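Local coordinates for protein MlnD (Bacillus methylotrophicus, PDB 5IL5) that forms the dehydratase domain of a trans-AT polyketide synthase of macrolactin biosynthesis and probably removes water from β-hydroxyacyl intermediates carried by acyl carrier protein, at residues Leu32-Ile36 / Pro208-Ile212; Phe71-Met77 / Leu96-Met102; Asp118-Tyr124 / Ser136-Leu142; His153-Phe157 / Arg194-Leu199. The contacts are given in a common frame with arbitrary orientation. Residue numbers count along the deposited sequence, not the author numbering.

Contact 1: residues Leu32-Ile36 / Pro208-Ile212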
loop_
_atom_site.group_PDB
_atom_site.type_symbol
_atom_site.label_atom_id
_atom_site.label_comp_id
_atom_site.label_asym_id
_atom_site.label_seq_id
_atom_site.Cartn_x
_atom_site.Cartn_y
_atom_site.Cartn_z
ATOM N N LEU A 32 6.992 -4.216 4.200
ATOM C CA LEU A 32 7.802 -3.157 3.619
ATOM C C LEU A 32 9.057 -2.866 4.437
ATOM O O LEU A 32 10.019 -2.308 3.899
ATOM C CB LEU A 32 6.968 -1.885 3.479
ATOM C CG LEU A 32 5.786 -1.972 2.518
ATOM C CD1 LEU A 32 4.837 -0.807 2.734
ATOM C CD2 LEU A 32 6.301 -1.982 1.094
ATOM N N HIS A 33 9.077 -3.235 5.712
ATOM C CA HIS A 33 10.169 -2.866 6.604
ATOM C C HIS A 33 9.956 -3.596 7.929
ATOM O O HIS A 33 8.824 -3.962 8.250
ATOM C CB HIS A 33 10.211 -1.340 6.797
ATOM C CG HIS A 33 11.285 -0.829 7.707
ATOM N ND1 HIS A 33 11.166 -0.794 9.080
ATOM C CD2 HIS A 33 12.483 -0.270 7.419
ATOM C CE1 HIS A 33 12.254 -0.249 9.597
ATOM N NE2 HIS A 33 13.069 0.073 8.611
ATOM N N PRO A 34 11.022 -3.839 8.702
ATOM C CA PRO A 34 10.836 -4.542 9.984
ATOM C C PRO A 34 9.761 -3.935 10.880
ATOM O O PRO A 34 9.167 -4.657 11.694
ATOM C CB PRO A 34 12.225 -4.453 10.640
ATOM C CG PRO A 34 13.180 -4.004 9.565
ATOM C CD PRO A 34 12.429 -3.893 8.273
ATOM N N TYR A 35 9.503 -2.631 10.771
ATOM C CA TYR A 35 8.463 -1.975 11.547
ATOM C C TYR A 35 7.258 -1.560 10.715
ATOM O O TYR A 35 6.283 -1.062 11.284
ATOM C CB TYR A 35 9.015 -0.732 12.262
ATOM C CG TYR A 35 10.350 -0.901 12.956
ATOM C CD1 TYR A 35 10.633 -2.028 13.717
ATOM C CD2 TYR A 35 11.307 0.101 12.895
ATOM C CE1 TYR A 35 11.846 -2.164 14.363
ATOM C CE2 TYR A 35 12.517 -0.028 13.541
ATOM C CZ TYR A 35 12.780 -1.160 14.275
ATOM O OH TYR A 35 13.986 -1.286 14.918
ATOM N N ILE A 36 7.290 -1.741 9.396
ATOM C CA ILE A 36 6.194 -1.342 8.513
ATOM C C ILE A 36 5.736 -2.573 7.740
ATOM O O ILE A 36 6.520 -3.168 6.991
ATOM C CB ILE A 36 6.605 -0.204 7.558
ATOM C CG1 ILE A 36 7.147 1.000 8.347
ATOM C CG2 ILE A 36 5.442 0.208 6.665
ATOM C CD1 ILE A 36 7.836 2.046 7.481
ATOM N N PRO A 208 17.968 -7.364 10.989
ATOM C CA PRO A 208 17.284 -7.350 9.691
ATOM C C PRO A 208 17.885 -6.313 8.763
ATOM O O PRO A 208 18.292 -5.229 9.182
ATOM C CB PRO A 208 15.835 -7.017 10.053
ATOM C CG PRO A 208 15.939 -6.292 11.344
ATOM C CD PRO A 208 17.046 -6.997 12.080
ATOM N N LYS A 209 17.975 -6.686 7.491
ATOM C CA LYS A 209 18.589 -5.815 6.502
ATOM C C LYS A 209 17.895 -4.463 6.445
ATOM O O LYS A 209 18.542 -3.441 6.179
ATOM C CB LYS A 209 18.536 -6.494 5.136
ATOM C CG LYS A 209 19.585 -6.026 4.162
ATOM C CD LYS A 209 20.911 -6.713 4.428
ATOM C CE LYS A 209 21.925 -6.326 3.386
ATOM N NZ LYS A 209 23.265 -6.904 3.662
ATOM N N GLY A 210 16.589 -4.436 6.714
ATOM C CA GLY A 210 15.788 -3.269 6.393
ATOM C C GLY A 210 16.099 -2.039 7.223
ATOM O O GLY A 210 15.973 -0.917 6.728
ATOM N N CYS A 211 16.494 -2.219 8.485
ATOM C CA CYS A 211 16.715 -1.078 9.372
ATOM C C CYS A 211 17.964 -0.324 8.944
ATOM O O CYS A 211 19.074 -0.858 9.023
ATOM C CB CYS A 211 16.847 -1.532 10.823
ATOM S SG CYS A 211 15.301 -1.699 11.717
ATOM N N ILE A 212 17.783 0.914 8.477
ATOM C CA ILE A 212 18.920 1.804 8.277
ATOM C C ILE A 212 19.465 2.246 9.624
ATOM O O ILE A 212 20.670 2.166 9.891
ATOM C CB ILE A 212 18.505 3.020 7.431
ATOM C CG1 ILE A 212 18.014 2.587 6.047
ATOM C CG2 ILE A 212 19.645 4.007 7.325
ATOM C CD1 ILE A 212 19.044 1.966 5.159
#
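Cys-211, Pro-34 and Gly-210 carry most of this contact, in which a loop ahead of strand 36-39 meets the loop leading into helix 215-229. Cys-211 reaches the first segment with its thiol: SG lies 3.8 Å from CG of Pro-34 and 3.5 Å from OH of Tyr-35. It also makes an oblique sulfur-aromatic contact with the Tyr-35 ring, 4.2 Å from SG to the ring centroid. Pro-34 points toward the other loop and touches it at three residues. Its CG meets CG of Pro-208 at 4.0 Å, and its CD lies 3.9 Å from CA of Gly-210. A β-carbon on Gly-210 would collide with that CD atom, so glycine lets the loops close in. Residues His-33 to Ile-36 form a type I turn, closed by Ile-36 N bonding to His-33 O at 2.9 Å, and Tyr-35 N donates to ND1 of His-33 at 3.0 Å. This fixes the imidazole with NE2 turned to Glu-76, whose carboxylate also accepts from Ile-212 N. The contact joins the predicted N-terminal and C-terminal hotdog folds of the double-hotdog dehydratase. No hydrogen bond passes directly between the segments; prolines, glycine and a thiol supply shape and dispersion, while the polar tie between the two loops is made indirectly, through the carboxylate of Glu-76.

Contact 2: residues Phe71-Met77 / Leu96-Met102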
loop_
_atom_site.group_PDB
_atom_site.type_symbol
_atom_site.label_atom_id
_atom_site.label_comp_id
_atom_site.label_asym_id
_atom_site.label_seq_id
_atom_site.Cartn_x
_atom_site.Cartn_y
_atom_site.Cartn_z
ATOM N N PHE A 71 11.539 4.977 22.283
ATOM C CA PHE A 71 11.074 6.220 21.682
ATOM C C PHE A 71 11.717 6.460 20.325
ATOM O O PHE A 71 11.025 6.605 19.312
ATOM C CB PHE A 71 11.368 7.398 22.614
ATOM C CG PHE A 71 10.527 7.417 23.845
ATOM C CD1 PHE A 71 9.191 7.761 23.761
ATOM C CD2 PHE A 71 11.063 7.115 25.085
ATOM C CE1 PHE A 71 8.399 7.791 24.885
ATOM C CE2 PHE A 71 10.270 7.139 26.216
ATOM C CZ PHE A 71 8.934 7.480 26.114
ATOM N N LEU A 72 13.049 6.515 20.289
ATOM C CA LEU A 72 13.733 7.092 19.140
ATOM C C LEU A 72 13.714 6.193 17.910
ATOM O O LEU A 72 13.957 6.682 16.802
ATOM C CB LEU A 72 15.179 7.418 19.516
ATOM C CG LEU A 72 15.376 8.470 20.618
ATOM C CD1 LEU A 72 16.835 8.882 20.745
ATOM C CD2 LEU A 72 14.491 9.691 20.399
ATOM N N SER A 73 13.389 4.910 18.057
ATOM C CA SER A 73 13.290 4.057 16.879
ATOM C C SER A 73 12.171 4.494 15.951
ATOM O O SER A 73 12.107 4.034 14.806
ATOM C CB SER A 73 13.072 2.604 17.291
ATOM O OG SER A 73 14.291 1.986 17.662
ATOM N N GLN A 74 11.280 5.360 16.426
ATOM C CA GLN A 74 10.247 5.929 15.574
ATOM C C GLN A 74 10.843 6.771 14.457
ATOM O O GLN A 74 10.214 6.943 13.408
ATOM C CB GLN A 74 9.308 6.753 16.440
ATOM C CG GLN A 74 8.526 5.886 17.385
ATOM C CD GLN A 74 7.825 6.671 18.462
ATOM O OE1 GLN A 74 6.839 7.357 18.209
ATOM N NE2 GLN A 74 8.324 6.557 19.684
ATOM N N ILE A 75 12.045 7.315 14.662
ATOM C CA ILE A 75 12.713 8.037 13.585
ATOM C C ILE A 75 12.932 7.114 12.396
ATOM O O ILE A 75 12.741 7.511 11.239
ATOM C CB ILE A 75 14.040 8.650 14.073
ATOM C CG1 ILE A 75 13.811 9.615 15.244
ATOM C CG2 ILE A 75 14.719 9.375 12.922
ATOM C CD1 ILE A 75 15.107 10.177 15.838
ATOM N N GLU A 76 13.340 5.868 12.656
ATOM C CA GLU A 76 13.464 4.887 11.580
ATOM C C GLU A 76 12.121 4.651 10.891
ATOM O O GLU A 76 12.062 4.535 9.662
ATOM C CB GLU A 76 14.044 3.583 12.130
ATOM C CG GLU A 76 14.180 2.454 11.111
ATOM C CD GLU A 76 15.140 2.778 9.991
ATOM O OE1 GLU A 76 15.949 3.717 10.146
ATOM O OE2 GLU A 76 15.094 2.069 8.962
ATOM N N MET A 77 11.032 4.579 11.660
ATOM C CA MET A 77 9.712 4.442 11.049
ATOM C C MET A 77 9.442 5.586 10.081
ATOM O O MET A 77 8.990 5.373 8.950
ATOM C CB MET A 77 8.619 4.408 12.122
ATOM C CG MET A 77 8.617 3.191 13.016
ATOM S SD MET A 77 7.509 3.368 14.430
ATOM C CE MET A 77 7.936 1.889 15.318
ATOM N N LEU A 96 11.260 17.264 15.513
ATOM C CA LEU A 96 10.637 16.051 16.015
ATOM C C LEU A 96 9.975 16.332 17.357
ATOM O O LEU A 96 10.526 17.044 18.201
ATOM C CB LEU A 96 11.667 14.934 16.162
ATOM C CG LEU A 96 12.453 14.546 14.910
ATOM C CD1 LEU A 96 13.674 15.444 14.714
ATOM C CD2 LEU A 96 12.879 13.092 15.001
ATOM N N SER A 97 8.774 15.790 17.543
ATOM C CA SER A 97 8.001 16.001 18.762
ATOM C C SER A 97 7.470 14.660 19.248
ATOM O O SER A 97 6.751 13.977 18.515
ATOM C CB SER A 97 6.850 16.976 18.511
ATOM O OG SER A 97 6.123 17.202 19.699
ATOM N N PHE A 98 7.819 14.285 20.475
ATOM C CA PHE A 98 7.358 13.040 21.079
ATOM C C PHE A 98 6.331 13.367 22.155
ATOM O O PHE A 98 6.638 14.079 23.115
ATOM C CB PHE A 98 8.529 12.243 21.649
ATOM C CG PHE A 98 9.490 11.758 20.596
ATOM C CD1 PHE A 98 10.460 12.600 20.069
ATOM C CD2 PHE A 98 9.407 10.463 20.113
ATOM C CE1 PHE A 98 11.333 12.147 19.096
ATOM C CE2 PHE A 98 10.279 10.013 19.145
ATOM C CZ PHE A 98 11.239 10.856 18.636
ATOM N N ARG A 99 5.119 12.838 21.993
ATOM C CA ARG A 99 3.992 13.192 22.846
ATOM C C ARG A 99 3.479 12.062 23.723
ATOM O O ARG A 99 3.006 12.328 24.829
ATOM C CB ARG A 99 2.840 13.714 21.984
ATOM C CG ARG A 99 3.085 15.120 21.484
ATOM C CD ARG A 99 2.098 15.534 20.423
ATOM N NE ARG A 99 0.712 15.322 20.821
ATOM C CZ ARG A 99 -0.325 15.818 20.158
ATOM N NH1 ARG A 99 -0.132 16.562 19.076
ATOM N NH2 ARG A 99 -1.554 15.570 20.578
ATOM N N GLU A 100 3.537 10.819 23.262
ATOM C CA GLU A 100 3.064 9.694 24.053
ATOM C C GLU A 100 3.991 8.505 23.848
ATOM O O GLU A 100 4.552 8.332 22.758
ATOM C CB GLU A 100 1.627 9.285 23.682
ATOM C CG GLU A 100 0.558 10.306 24.064
ATOM C CD GLU A 100 0.412 10.491 25.571
ATOM O OE1 GLU A 100 0.840 9.586 26.330
ATOM O OE2 GLU A 100 -0.135 11.540 25.989
ATOM N N PRO A 101 4.184 7.682 24.877
ATOM C CA PRO A 101 4.925 6.432 24.697
ATOM C C PRO A 101 4.071 5.351 24.054
ATOM O O PRO A 101 2.849 5.305 24.209
ATOM C CB PRO A 101 5.308 6.042 26.127
ATOM C CG PRO A 101 4.234 6.631 26.961
ATOM C CD PRO A 101 3.853 7.921 26.292
ATOM N N MET A 102 4.746 4.467 23.320
ATOM C CA MET A 102 4.087 3.323 22.695
ATOM C C MET A 102 3.964 2.219 23.736
ATOM O O MET A 102 4.771 1.289 23.811
ATOM C CB MET A 102 4.863 2.853 21.472
ATOM C CG MET A 102 4.863 3.845 20.319
ATOM S SD MET A 102 5.560 3.156 18.804
ATOM C CE MET A 102 5.146 4.448 17.626
#
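Leu-96 opens the second segment by pointing at the helix side, its CD2 3.6 Å from CG1 of Ile-75. Two residues on, Phe-98 buries the largest area of the contact. Its CZ lies 3.9 Å from CD2 of Leu-72, its CE2 is 3.5 Å from the carbonyl O of Phe-71, and NE2 of Gln-74 approaches the ring edge at 4.0 Å from CE2. That amide nitrogen makes a weak hydrogen bond to Phe-71 O within its own segment. Beyond the strand, Pro-101 packs against the Phe-71 ring, with its CB 3.8 Å from CE1 of that ring. Met-102 then turns its thioether inward: its CE is 3.4 Å from OE1 of Gln-74 and 4.1 Å from SD of Met-77. The pattern is that of a hotdog fold, a sheet wrapped against a central helix, here 74-86. Strand 92-98 runs between strands 134-140 and 239-245, the latter from the C-terminal hotdog, while Leu-72 also touches Ile-218 and Tyr-222 of helix 215-229.

Contact 3: residues Asp118-Tyr124 / Ser136-Leu142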
loop_
_atom_site.group_PDB
_atom_site.type_symbol
_atom_site.label_atom_id
_atom_site.label_comp_id
_atom_site.label_asym_id
_atom_site.label_seq_id
_atom_site.Cartn_x
_atom_site.Cartn_y
_atom_site.Cartn_z
ATOM N N ASP A 118 4.005 18.972 1.606
ATOM C CA ASP A 118 3.736 20.402 1.559
ATOM C C ASP A 118 4.912 21.092 0.874
ATOM O O ASP A 118 5.879 20.447 0.454
ATOM C CB ASP A 118 3.431 20.951 2.960
ATOM C CG ASP A 118 4.599 20.831 3.915
ATOM O OD1 ASP A 118 5.752 20.716 3.458
ATOM O OD2 ASP A 118 4.353 20.843 5.139
ATOM N N ASN A 119 4.826 22.418 0.763
ATOM C CA ASN A 119 5.792 23.153 -0.050
ATOM C C ASN A 119 7.167 23.178 0.601
ATOM O O ASN A 119 8.187 23.055 -0.087
ATOM C CB ASN A 119 5.285 24.571 -0.297
ATOM C CG ASN A 119 4.064 24.599 -1.193
ATOM O OD1 ASN A 119 3.046 23.968 -0.895
ATOM N ND2 ASN A 119 4.157 25.334 -2.297
ATOM N N GLN A 120 7.218 23.344 1.922
ATOM C CA GLN A 120 8.487 23.222 2.625
ATOM C C GLN A 120 9.077 21.832 2.442
ATOM O O GLN A 120 10.276 21.685 2.178
ATOM C CB GLN A 120 8.290 23.522 4.108
ATOM C CG GLN A 120 8.107 24.984 4.419
ATOM C CD GLN A 120 9.330 25.781 4.055
ATOM O OE1 GLN A 120 9.505 26.168 2.902
ATOM N NE2 GLN A 120 10.205 26.003 5.027
ATOM N N GLY A 121 8.244 20.806 2.553
ATOM C CA GLY A 121 8.686 19.431 2.475
ATOM C C GLY A 121 7.520 18.518 2.767
ATOM O O GLY A 121 6.530 18.505 2.031
ATOM N N ALA A 122 7.623 17.756 3.848
ATOM C CA ALA A 122 6.548 16.880 4.269
ATOM C C ALA A 122 6.556 16.796 5.786
ATOM O O ALA A 122 7.562 17.071 6.444
ATOM C CB ALA A 122 6.689 15.479 3.666
ATOM N N SER A 123 5.409 16.421 6.332
ATOM C CA SER A 123 5.257 16.172 7.752
ATOM C C SER A 123 4.813 14.733 7.936
ATOM O O SER A 123 4.313 14.092 7.009
ATOM C CB SER A 123 4.234 17.116 8.394
ATOM O OG SER A 123 2.914 16.744 8.048
ATOM N N TYR A 124 4.994 14.231 9.149
ATOM C CA TYR A 124 4.613 12.866 9.444
ATOM C C TYR A 124 4.027 12.807 10.841
ATOM O O TYR A 124 4.447 13.545 11.736
ATOM C CB TYR A 124 5.815 11.913 9.290
ATOM C CG TYR A 124 6.883 11.999 10.365
ATOM C CD1 TYR A 124 6.724 11.354 11.582
ATOM C CD2 TYR A 124 8.063 12.705 10.149
ATOM C CE1 TYR A 124 7.694 11.421 12.552
ATOM C CE2 TYR A 124 9.043 12.775 11.119
ATOM C CZ TYR A 124 8.853 12.130 12.319
ATOM O OH TYR A 124 9.816 12.188 13.301
ATOM N N SER A 136 4.290 10.476 18.133
ATOM C CA SER A 136 5.359 11.413 17.808
ATOM C C SER A 136 5.067 12.013 16.439
ATOM O O SER A 136 4.291 11.462 15.653
ATOM C CB SER A 136 6.736 10.740 17.819
ATOM O OG SER A 136 7.022 10.137 16.569
ATOM N N SER A 137 5.679 13.164 16.172
ATOM C CA SER A 137 5.490 13.865 14.911
ATOM C C SER A 137 6.803 14.519 14.512
ATOM O O SER A 137 7.693 14.726 15.339
ATOM C CB SER A 137 4.381 14.923 14.985
ATOM O OG SER A 137 4.604 15.844 16.033
ATOM N N GLY A 138 6.912 14.842 13.231
ATOM C CA GLY A 138 8.113 15.481 12.745
ATOM C C GLY A 138 7.984 15.874 11.291
ATOM O O GLY A 138 6.918 15.760 10.682
ATOM N N ARG A 139 9.092 16.383 10.764
ATOM C CA ARG A 139 9.193 16.828 9.387
ATOM C C ARG A 139 10.265 16.037 8.656
ATOM O O ARG A 139 11.173 15.459 9.261
ATOM C CB ARG A 139 9.514 18.312 9.327
ATOM C CG ARG A 139 8.349 19.181 9.720
ATOM C CD ARG A 139 8.696 20.625 9.517
ATOM N NE ARG A 139 9.128 20.875 8.149
ATOM C CZ ARG A 139 8.321 20.927 7.095
ATOM N NH1 ARG A 139 7.014 20.765 7.233
ATOM N NH2 ARG A 139 8.829 21.152 5.893
ATOM N N LEU A 140 10.150 16.038 7.336
ATOM C CA LEU A 140 11.063 15.328 6.459
ATOM C C LEU A 140 11.602 16.296 5.422
ATOM O O LEU A 140 10.837 17.045 4.808
ATOM C CB LEU A 140 10.364 14.154 5.773
ATOM C CG LEU A 140 9.651 13.206 6.733
ATOM C CD1 LEU A 140 8.571 12.418 6.021
ATOM C CD2 LEU A 140 10.668 12.279 7.362
ATOM N N GLU A 141 12.917 16.305 5.259
ATOM C CA GLU A 141 13.528 17.051 4.174
ATOM C C GLU A 141 13.456 16.197 2.917
ATOM O O GLU A 141 13.951 15.065 2.902
ATOM C CB GLU A 141 14.973 17.403 4.508
ATOM C CG GLU A 141 15.751 17.887 3.301
ATOM C CD GLU A 141 16.776 18.953 3.634
ATOM O OE1 GLU A 141 17.054 19.168 4.839
ATOM O OE2 GLU A 141 17.298 19.573 2.681
ATOM N N LEU A 142 12.840 16.735 1.866
ATOM C CA LEU A 142 12.677 15.997 0.622
ATOM C C LEU A 142 13.626 16.431 -0.477
ATOM O O LEU A 142 13.875 15.648 -1.400
ATOM C CB LEU A 142 11.231 16.115 0.125
ATOM C CG LEU A 142 10.160 15.598 1.084
ATOM C CD1 LEU A 142 8.818 15.543 0.378
ATOM C CD2 LEU A 142 10.550 14.228 1.640
#
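At the apolar centre the Tyr-124 ring lies across Gly-138, whose CA sits 3.7 Å from the ring centroid in a CH-pi contact; a side chain at Gly-138 would strike the tyrosine hydroxyl. CD2 of Tyr-124 meets CG of Leu-140 at 3.8 Å, and CB of Ala-122 packs 3.9 Å from CD1 of Leu-142. Ala-122 also touches Phe-43 of the second subunit, and Tyr-124 touches Ala-78 of the hotdog helix 74-86. An antiparallel β-hairpin ladder runs between these residues: Leu-140 N to Ala-122 O and Tyr-124 N to Gly-138 O are both 2.9 Å. Ser-123 and Arg-139, a non-hydrogen-bonded pair, occupy the other face. At the polar edge NH1 of Arg-139 makes a long, weak salt bridge to OD2 of Asp-118 (3.4 Å), whose OD1 accepts from Gly-121 N at 2.7 Å in an Asx motif. Backbone bonds and tyrosine-on-glycine packing therefore hold the hairpin, with the weak salt bridge adding little at the exposed turn that leads into strand 122-128.

Contact 4: residues His153-Phe157 / Arg194-Leu199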
loop_
_atom_site.group_PDB
_atom_site.type_symbol
_atom_site.label_atom_id
_atom_site.label_comp_id
_atom_site.label_asym_id
_atom_site.label_seq_id
_atom_site.Cartn_x
_atom_site.Cartn_y
_atom_site.Cartn_z
ATOM N N HIS A 153 36.965 14.625 17.872
ATOM C CA HIS A 153 38.303 14.185 18.219
ATOM C C HIS A 153 38.158 13.277 19.432
ATOM O O HIS A 153 37.805 13.736 20.524
ATOM C CB HIS A 153 39.187 15.402 18.477
ATOM C CG HIS A 153 40.646 15.160 18.252
ATOM N ND1 HIS A 153 41.627 15.704 19.053
ATOM C CD2 HIS A 153 41.291 14.431 17.311
ATOM C CE1 HIS A 153 42.814 15.324 18.612
ATOM N NE2 HIS A 153 42.637 14.546 17.560
ATOM N N LEU A 154 38.416 11.984 19.242
ATOM C CA LEU A 154 38.143 11.001 20.278
ATOM C C LEU A 154 39.268 10.864 21.287
ATOM O O LEU A 154 39.031 10.340 22.381
ATOM C CB LEU A 154 37.887 9.619 19.666
ATOM C CG LEU A 154 36.716 9.440 18.697
ATOM C CD1 LEU A 154 36.627 8.000 18.230
ATOM C CD2 LEU A 154 35.407 9.869 19.336
ATOM N N GLU A 155 40.471 11.333 20.959
ATOM C CA GLU A 155 41.656 11.047 21.766
ATOM C C GLU A 155 41.468 11.358 23.246
ATOM O O GLU A 155 41.818 10.507 24.079
ATOM C CB GLU A 155 42.855 11.806 21.175
ATOM C CG GLU A 155 43.358 11.319 19.794
ATOM C CD GLU A 155 43.007 9.883 19.468
ATOM O OE1 GLU A 155 43.418 8.979 20.229
ATOM O OE2 GLU A 155 42.325 9.670 18.441
ATOM N N PRO A 156 40.945 12.520 23.649
ATOM C CA PRO A 156 40.840 12.805 25.091
ATOM C C PRO A 156 40.105 11.739 25.880
ATOM O O PRO A 156 40.447 11.487 27.042
ATOM C CB PRO A 156 40.066 14.129 25.124
ATOM C CG PRO A 156 40.352 14.784 23.835
ATOM C CD PRO A 156 40.761 13.736 22.836
ATOM N N PHE A 157 39.098 11.103 25.286
ATOM C CA PHE A 157 38.324 10.095 25.999
ATOM C C PHE A 157 39.032 8.745 25.998
ATOM O O PHE A 157 38.822 7.934 26.908
ATOM C CB PHE A 157 36.932 9.987 25.374
ATOM C CG PHE A 157 36.171 11.282 25.387
ATOM C CD1 PHE A 157 36.361 12.216 24.380
ATOM C CD2 PHE A 157 35.285 11.579 26.408
ATOM C CE1 PHE A 157 35.680 13.410 24.388
ATOM C CE2 PHE A 157 34.598 12.777 26.419
ATOM C CZ PHE A 157 34.798 13.692 25.407
ATOM N N ARG A 194 32.975 12.933 31.227
ATOM C CA ARG A 194 33.706 14.048 31.810
ATOM C C ARG A 194 33.051 15.373 31.447
ATOM O O ARG A 194 32.765 15.618 30.272
ATOM C CB ARG A 194 35.147 14.081 31.307
ATOM C CG ARG A 194 35.774 12.730 30.972
ATOM C CD ARG A 194 37.208 12.934 30.527
ATOM N NE ARG A 194 37.275 14.021 29.553
ATOM C CZ ARG A 194 38.386 14.478 28.993
ATOM N NH1 ARG A 194 39.568 13.957 29.290
ATOM N NH2 ARG A 194 38.306 15.469 28.119
ATOM N N ASN A 195 32.848 16.234 32.447
ATOM C CA ASN A 195 32.490 17.633 32.214
ATOM C C ASN A 195 31.149 17.779 31.500
ATOM O O ASN A 195 30.946 18.722 30.731
ATOM C CB ASN A 195 33.596 18.341 31.421
ATOM C CG ASN A 195 33.504 19.846 31.512
ATOM O OD1 ASN A 195 33.361 20.416 32.604
ATOM N ND2 ASN A 195 33.587 20.509 30.361
ATOM N N GLY A 196 30.225 16.859 31.760
ATOM C CA GLY A 196 28.951 16.874 31.066
ATOM C C GLY A 196 29.072 16.417 29.632
ATOM O O GLY A 196 28.300 16.853 28.771
ATOM N N GLN A 197 30.038 15.548 29.361
ATOM C CA GLN A 197 30.228 14.924 28.065
ATOM C C GLN A 197 30.409 13.431 28.296
ATOM O O GLN A 197 30.915 13.017 29.341
ATOM C CB GLN A 197 31.451 15.514 27.351
ATOM C CG GLN A 197 31.460 17.043 27.274
ATOM C CD GLN A 197 32.777 17.590 26.745
ATOM O OE1 GLN A 197 33.822 16.936 26.840
ATOM N NE2 GLN A 197 32.731 18.792 26.175
ATOM N N VAL A 198 29.963 12.618 27.342
ATOM C CA VAL A 198 30.028 11.167 27.485
ATOM C C VAL A 198 30.352 10.558 26.130
ATOM O O VAL A 198 29.774 10.955 25.112
ATOM C CB VAL A 198 28.715 10.579 28.049
ATOM C CG1 VAL A 198 27.565 10.761 27.070
ATOM C CG2 VAL A 198 28.889 9.110 28.412
ATOM N N LEU A 199 31.289 9.613 26.110
ATOM C CA LEU A 199 31.586 8.818 24.925
ATOM C C LEU A 199 31.305 7.361 25.253
ATOM O O LEU A 199 31.946 6.791 26.142
ATOM C CB LEU A 199 33.036 9.009 24.474
ATOM C CG LEU A 199 33.453 8.311 23.173
ATOM C CD1 LEU A 199 32.663 8.832 21.975
ATOM C CD2 LEU A 199 34.944 8.467 22.930
#
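Phe-157 spreads its side chain over Leu-199, CB of the phenylalanine lying 3.5 Å from CD2 of the leucine, and buries more surface than any other residue here. Leu-154 adds its own CD2 at 3.9 Å from CD2 of Leu-199. The Phe-157 ring is bordered at its edge by Gln-197, whose OE1 is 3.7 Å from CZ. Above the ring stands the guanidinium of Arg-194, with CZ 5.0 Å from the centroid, a distance that allows at most a weak cation-pi attraction. The short helix 155-158 thus covers one face of the sheet of the C-terminal hotdog fold, while Val-198, pointing away, meets Ala-224 and Leu-228 of the long helix 215-229 on the other face. Arg-194 and Gln-197 close the tight turn of the hairpin formed by strands 188-194 and 197-202: Arg-194 N bonds to Gln-197 O at 2.8 Å and Gln-197 N to Arg-194 O at 2.9 Å. One face of the guanidinium also covers the backbone carbonyl carbon of Pro-156, with NH2 of Arg-194 3.7 Å from CB of Pro-156.

Contact 2 is the most deeply buried of the four, close to the chain's centre, and is mainly apolar, with Gln-74 the one large polar side chain in it. Contacts 1, 3 and 4 are only partly buried; of these, only contact 3 has hydrogen bonds and a salt bridge across its segments. Contacts 2 and 3 share a sheet, where Ser-97 N and Ser-137 O pair across strands 92-98 and 134-140, but one is helix-on-strand packing and the other a backbone-bonded hairpin. Glu-76, within contact 2 but not touching segment 96-102, ties it to contact 1 through His-33 and Ile-212. Contact 1 bridges the two hotdog halves by loops, whereas contact 4 stands apart in the C-terminal half.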